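Local structure of probable secreted solute-binding lipoprotein (Streptomyces coelicolor, 3I3V) at residues 162-166 with 241-245; 289-293 with 306-311. The protein probably serves as the extracellular solute-binding component of a membrane transport system. One frame throughout, in Å; residues are numbered along the deposited sequence.

Contact 1: 162-166 with 241-245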
loop_
_atom_site.group_PDB
_atom_site.type_symbol
_atom_site.label_atom_id
_atom_site.label_comp_id
_atom_site.label_asym_id
_atom_site.label_seq_id
_atom_site.Cartn_x
_atom_site.Cartn_y
_atom_site.Cartn_z
ATOM N N ILE C 162 8.416 -57.179 54.812
ATOM C CA ILE C 162 8.625 -56.709 53.446
ATOM C C ILE C 162 9.972 -55.985 53.336
ATOM O O ILE C 162 10.269 -55.075 54.111
ATOM C CB ILE C 162 7.504 -55.743 53.018
ATOM C CG1 ILE C 162 6.137 -56.400 53.248
ATOM C CG2 ILE C 162 7.697 -55.349 51.562
ATOM C CD1 ILE C 162 4.947 -55.482 53.003
ATOM N N ALA C 163 10.791 -56.400 52.378
ATOM C CA ALA C 163 12.092 -55.779 52.192
ATOM C C ALA C 163 11.883 -54.334 51.756
ATOM O O ALA C 163 10.946 -54.033 51.021
ATOM C CB ALA C 163 12.897 -56.545 51.142
ATOM N N PRO C 164 12.737 -53.415 52.237
ATOM C CA PRO C 164 12.652 -51.991 51.898
ATOM C C PRO C 164 13.225 -51.662 50.517
ATOM O O PRO C 164 12.516 -51.802 49.511
ATOM C CB PRO C 164 13.407 -51.318 53.045
ATOM C CG PRO C 164 14.441 -52.330 53.392
ATOM C CD PRO C 164 13.662 -53.627 53.364
ATOM N N VAL C 165 14.480 -51.217 50.449
ATOM C CA VAL C 165 15.080 -50.895 49.151
ATOM C C VAL C 165 15.872 -52.084 48.613
ATOM O O VAL C 165 16.757 -52.615 49.284
ATOM C CB VAL C 165 16.047 -49.665 49.207
ATOM C CG1 VAL C 165 16.543 -49.338 47.813
ATOM C CG2 VAL C 165 15.343 -48.448 49.773
ATOM N N THR C 166 15.547 -52.514 47.403
ATOM C CA THR C 166 16.274 -53.622 46.809
ATOM C C THR C 166 17.250 -53.057 45.774
ATOM O O THR C 166 16.924 -52.136 45.026
ATOM C CB THR C 166 15.317 -54.624 46.136
ATOM O OG1 THR C 166 16.069 -55.713 45.584
ATOM C CG2 THR C 166 14.516 -53.941 45.037
ATOM N N GLU C 241 8.340 -58.257 46.731
ATOM C CA GLU C 241 8.952 -58.732 47.966
ATOM C C GLU C 241 9.688 -57.544 48.598
ATOM O O GLU C 241 9.992 -57.546 49.788
ATOM C CB GLU C 241 9.919 -59.887 47.688
ATOM C CG GLU C 241 9.234 -61.145 47.163
ATOM C CD GLU C 241 8.146 -61.672 48.102
ATOM O OE1 GLU C 241 8.433 -61.868 49.305
ATOM O OE2 GLU C 241 7.006 -61.898 47.636
ATOM N N ALA C 242 9.971 -56.533 47.781
ATOM C CA ALA C 242 10.629 -55.311 48.246
ATOM C C ALA C 242 9.778 -54.174 47.692
ATOM O O ALA C 242 9.245 -54.283 46.597
ATOM C CB ALA C 242 12.055 -55.223 47.719
ATOM N N ALA C 243 9.662 -53.086 48.445
ATOM C CA ALA C 243 8.824 -51.962 48.049
ATOM C C ALA C 243 9.496 -50.776 47.360
ATOM O O ALA C 243 8.813 -49.944 46.764
ATOM C CB ALA C 243 8.061 -51.465 49.266
ATOM N N VAL C 244 10.817 -50.669 47.440
ATOM C CA VAL C 244 11.483 -49.536 46.802
ATOM C C VAL C 244 12.605 -49.985 45.885
ATOM O O VAL C 244 13.320 -50.946 46.175
ATOM C CB VAL C 244 12.066 -48.558 47.832
ATOM C CG1 VAL C 244 12.610 -47.316 47.115
ATOM C CG2 VAL C 244 10.998 -48.160 48.839
ATOM N N GLN C 245 12.769 -49.272 44.780
ATOM C CA GLN C 245 13.807 -49.623 43.832
ATOM C C GLN C 245 14.244 -48.453 42.987
ATOM O O GLN C 245 13.413 -47.804 42.356
ATOM C CB GLN C 245 13.303 -50.717 42.895
ATOM C CG GLN C 245 14.283 -51.086 41.813
ATOM C CD GLN C 245 13.658 -51.947 40.733
ATOM O OE1 GLN C 245 14.319 -52.806 40.149
ATOM N NE2 GLN C 245 12.382 -51.717 40.459
#

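Contact 2: 289-293 with 306-311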
loop_
_atom_site.group_PDB
_atom_site.type_symbol
_atom_site.label_atom_id
_atom_site.label_comp_id
_atom_site.label_asym_id
_atom_site.label_seq_id
_atom_site.Cartn_x
_atom_site.Cartn_y
_atom_site.Cartn_z
ATOM N N GLY C 289 24.294 -40.890 20.333
ATOM C CA GLY C 289 24.219 -39.578 19.717
ATOM C C GLY C 289 24.640 -39.702 18.262
ATOM O O GLY C 289 25.162 -40.751 17.869
ATOM N N PHE C 290 24.416 -38.649 17.468
ATOM C CA PHE C 290 24.771 -38.641 16.043
ATOM C C PHE C 290 26.146 -38.002 15.795
ATOM O O PHE C 290 26.355 -36.828 16.105
ATOM C CB PHE C 290 23.716 -37.857 15.232
ATOM C CG PHE C 290 22.358 -38.525 15.166
ATOM C CD1 PHE C 290 22.122 -39.584 14.294
ATOM C CD2 PHE C 290 21.306 -38.076 15.971
ATOM C CE1 PHE C 290 20.855 -40.189 14.215
ATOM C CE2 PHE C 290 20.046 -38.676 15.895
ATOM C CZ PHE C 290 19.822 -39.734 15.013
ATOM N N TRP C 291 27.077 -38.763 15.221
ATOM C CA TRP C 291 28.405 -38.233 14.936
ATOM C C TRP C 291 28.581 -38.111 13.425
ATOM O O TRP C 291 28.026 -38.910 12.668
ATOM C CB TRP C 291 29.499 -39.153 15.493
ATOM C CG TRP C 291 29.391 -39.448 16.958
ATOM C CD1 TRP C 291 28.361 -40.083 17.594
ATOM C CD2 TRP C 291 30.378 -39.178 17.965
ATOM N NE1 TRP C 291 28.649 -40.232 18.930
ATOM C CE2 TRP C 291 29.879 -39.688 19.185
ATOM C CE3 TRP C 291 31.637 -38.558 17.953
ATOM C CZ2 TRP C 291 30.596 -39.598 20.383
ATOM C CZ3 TRP C 291 32.348 -38.470 19.141
ATOM C CH2 TRP C 291 31.827 -38.989 20.339
ATOM N N ILE C 292 29.347 -37.115 12.984
ATOM C CA ILE C 292 29.577 -36.953 11.551
ATOM C C ILE C 292 31.043 -37.196 11.216
ATOM O O ILE C 292 31.932 -36.605 11.815
ATOM C CB ILE C 292 29.177 -35.549 11.060
ATOM C CG1 ILE C 292 27.687 -35.316 11.322
ATOM C CG2 ILE C 292 29.481 -35.416 9.561
ATOM C CD1 ILE C 292 27.153 -34.037 10.714
ATOM N N SER C 293 31.291 -38.071 10.249
ATOM C CA SER C 293 32.657 -38.387 9.859
ATOM C C SER C 293 33.136 -37.476 8.744
ATOM O O SER C 293 32.345 -36.746 8.146
ATOM C CB SER C 293 32.743 -39.820 9.369
ATOM O OG SER C 293 32.034 -39.941 8.148
ATOM N N PHE C 306 18.920 -36.054 6.899
ATOM C CA PHE C 306 18.813 -37.079 7.934
ATOM C C PHE C 306 18.708 -36.493 9.345
ATOM O O PHE C 306 17.833 -36.874 10.123
ATOM C CB PHE C 306 20.030 -38.001 7.822
ATOM C CG PHE C 306 19.902 -39.298 8.561
ATOM C CD1 PHE C 306 18.874 -40.188 8.273
ATOM C CD2 PHE C 306 20.865 -39.666 9.489
ATOM C CE1 PHE C 306 18.810 -41.428 8.893
ATOM C CE2 PHE C 306 20.812 -40.903 10.116
ATOM C CZ PHE C 306 19.780 -41.789 9.815
ATOM N N LEU C 307 19.590 -35.557 9.672
ATOM C CA LEU C 307 19.572 -34.951 10.992
ATOM C C LEU C 307 18.382 -34.036 11.246
ATOM O O LEU C 307 17.877 -33.982 12.372
ATOM C CB LEU C 307 20.885 -34.209 11.246
ATOM C CG LEU C 307 21.841 -35.072 12.073
ATOM C CD1 LEU C 307 23.281 -34.808 11.688
ATOM C CD2 LEU C 307 21.590 -34.792 13.548
ATOM N N ARG C 308 17.926 -33.314 10.223
ATOM C CA ARG C 308 16.772 -32.438 10.415
ATOM C C ARG C 308 15.558 -33.324 10.681
ATOM O O ARG C 308 14.684 -32.971 11.473
ATOM C CB ARG C 308 16.503 -31.573 9.181
ATOM C CG ARG C 308 17.677 -30.758 8.695
ATOM C CD ARG C 308 17.191 -29.631 7.805
ATOM N NE ARG C 308 16.745 -28.514 8.622
ATOM C CZ ARG C 308 17.426 -27.383 8.750
ATOM N NH1 ARG C 308 18.563 -27.231 8.096
ATOM N NH2 ARG C 308 16.986 -26.423 9.551
ATOM N N PHE C 309 15.526 -34.475 10.011
ATOM C CA PHE C 309 14.444 -35.453 10.150
ATOM C C PHE C 309 14.421 -36.003 11.583
ATOM O O PHE C 309 13.458 -35.796 12.321
ATOM C CB PHE C 309 14.653 -36.592 9.141
ATOM C CG PHE C 309 13.646 -37.705 9.248
ATOM C CD1 PHE C 309 12.349 -37.544 8.779
ATOM C CD2 PHE C 309 13.998 -38.924 9.819
ATOM C CE1 PHE C 309 11.427 -38.580 8.879
ATOM C CE2 PHE C 309 13.077 -39.968 9.925
ATOM C CZ PHE C 309 11.795 -39.796 9.455
HETATM N N MSE C 310 15.492 -36.689 11.973
HETATM C CA MSE C 310 15.610 -37.267 13.311
HETATM C C MSE C 310 15.312 -36.261 14.431
HETATM O O MSE C 310 14.799 -36.636 15.484
HETATM C CB MSE C 310 17.014 -37.847 13.495
HETATM C CG MSE C 310 17.318 -39.028 12.597
HETATM SE SE MSE C 310 16.202 -40.544 13.015
HETATM C CE MSE C 310 16.504 -41.531 11.421
ATOM N N TYR C 311 15.643 -34.989 14.202
ATOM C CA TYR C 311 15.402 -33.922 15.175
ATOM C C TYR C 311 13.999 -33.313 15.063
ATOM O O TYR C 311 13.628 -32.448 15.856
ATOM C CB TYR C 311 16.440 -32.801 15.027
ATOM C CG TYR C 311 17.616 -32.905 15.979
ATOM C CD1 TYR C 311 18.111 -31.777 16.627
ATOM C CD2 TYR C 311 18.218 -34.134 16.245
ATOM C CE1 TYR C 311 19.167 -31.865 17.518
ATOM C CE2 TYR C 311 19.283 -34.231 17.137
ATOM C CZ TYR C 311 19.751 -33.095 17.770
ATOM O OH TYR C 311 20.798 -33.183 18.664
#

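Contact 1: 162-166 with 241-245
Backbone hydrogen bonds carry most of this parallel strand pairing. Ala163 N donates to Glu241 O (2.9 Å), Ala243 N returns a bond to Ala163 O (3.0 Å), Val244 N reaches Pro164 O (2.9 Å), and Thr166 N meets Val244 O (3.0 Å) almost linearly. The irregular psi of Pro164 (-97°) lets the consecutive carbonyls of Ala163 and Pro164 accept, and that of Ala243 (-16°), at the corner of 241-245, lets consecutive amides donate. CA-H...O contacts supplement these bonds, the shorter from Ala242 CA to Ala163 O (3.1 Å).

Apolar contacts lie on two faces. Ala163 CB touches Ala242 CB at 3.8 Å on one, where helix 230-238 packs on Ala242 and Thr166; Val165 CG2 meets Val244 CB at 3.8 Å on the other. Pro164, directed away from 241-245, rests on helix 147-159.

Ala243 and Gln245 also bond to strand 122-131, so 242-246 lies between two strands of a mixed sheet, a helix-flanked core consistent with one lobe of a periplasmic-binding-protein fold.

Contact 2: 289-293 with 306-311
Strand-to-helix packing in the hydrophobic core of an alpha/beta lobe is the setting here: strand 289-292, which pairs antiparallel with strand 67-70 in the sheet of 41-46 and 9-14, faces the C-terminal end of helix 300-310 and Tyr311 just beyond it. The two short axes run nearly antiparallel, at 170°, with a closest approach of 11.2 Å. No hydrogen bond crosses this gap, which side chains fill instead.

Phe290 does most of the filling. Its CA-to-CB bond points toward the helix, and its ring enters a cluster of four residues: Phe290 CZ lies 3.6 Å from Met310 CG, Phe290 CD2 4.1 Å from Leu307 CD2 and 4.5 Å from Tyr311 CE2, and Phe290 CE1 4.2 Å from Phe306 CE2. Met310 is a selenomethionine, and its SE, 5.5 Å from the centroid of the Phe290 ring, makes an oblique Met-aromatic contact.

The connection explains the antiparallel course. After strand 289-292, Ser293 takes the N-cap position, its OG bonded to Gly296 N, and helices 294-298 and 300-310 carry the chain back over one face of the sheet. The strand order 41-46, 9-14, 67-70, 289-292, the last antiparallel to the others, is consistent with a lobe of the type II periplasmic-binding-protein fold, where the strand returning from the other lobe pairs antiparallel.

Ile292 extends the apolar seam, its CD1 4.1 Å from Leu307 CD1. Trp291 points away from the helix, and its NE1 bonds to Val70 O. Phe306 packs edge-to-face with Phe33 of helix 23-36, as Phe290 does with Tyr121, while Tyr311 OH is hydrogen-bonded to Pro120 O.

Overall arrangement
Contacts 1 and 2 sit on opposite sides of the chain's centre, their centres 41 Å apart and their nearest atoms about 25 Å apart. They follow one another along the chain, contact 1 closing before contact 2 opens, and they belong to different sheets: 163-166 and 242-246 to the mixed sheet around strand 122-131, 289-292 to the one that holds the N-terminal strand 9-14, with helix 300-310 packed against it. The chain begins in the lobe of strand 9-14, crosses to build the lobe of contact 1, and returns to the first lobe at 289-292. That interleaving is the general principle of bilobal solute-binding proteins, whose lobes are joined by several crossings and, in the family, enclose ligand between them.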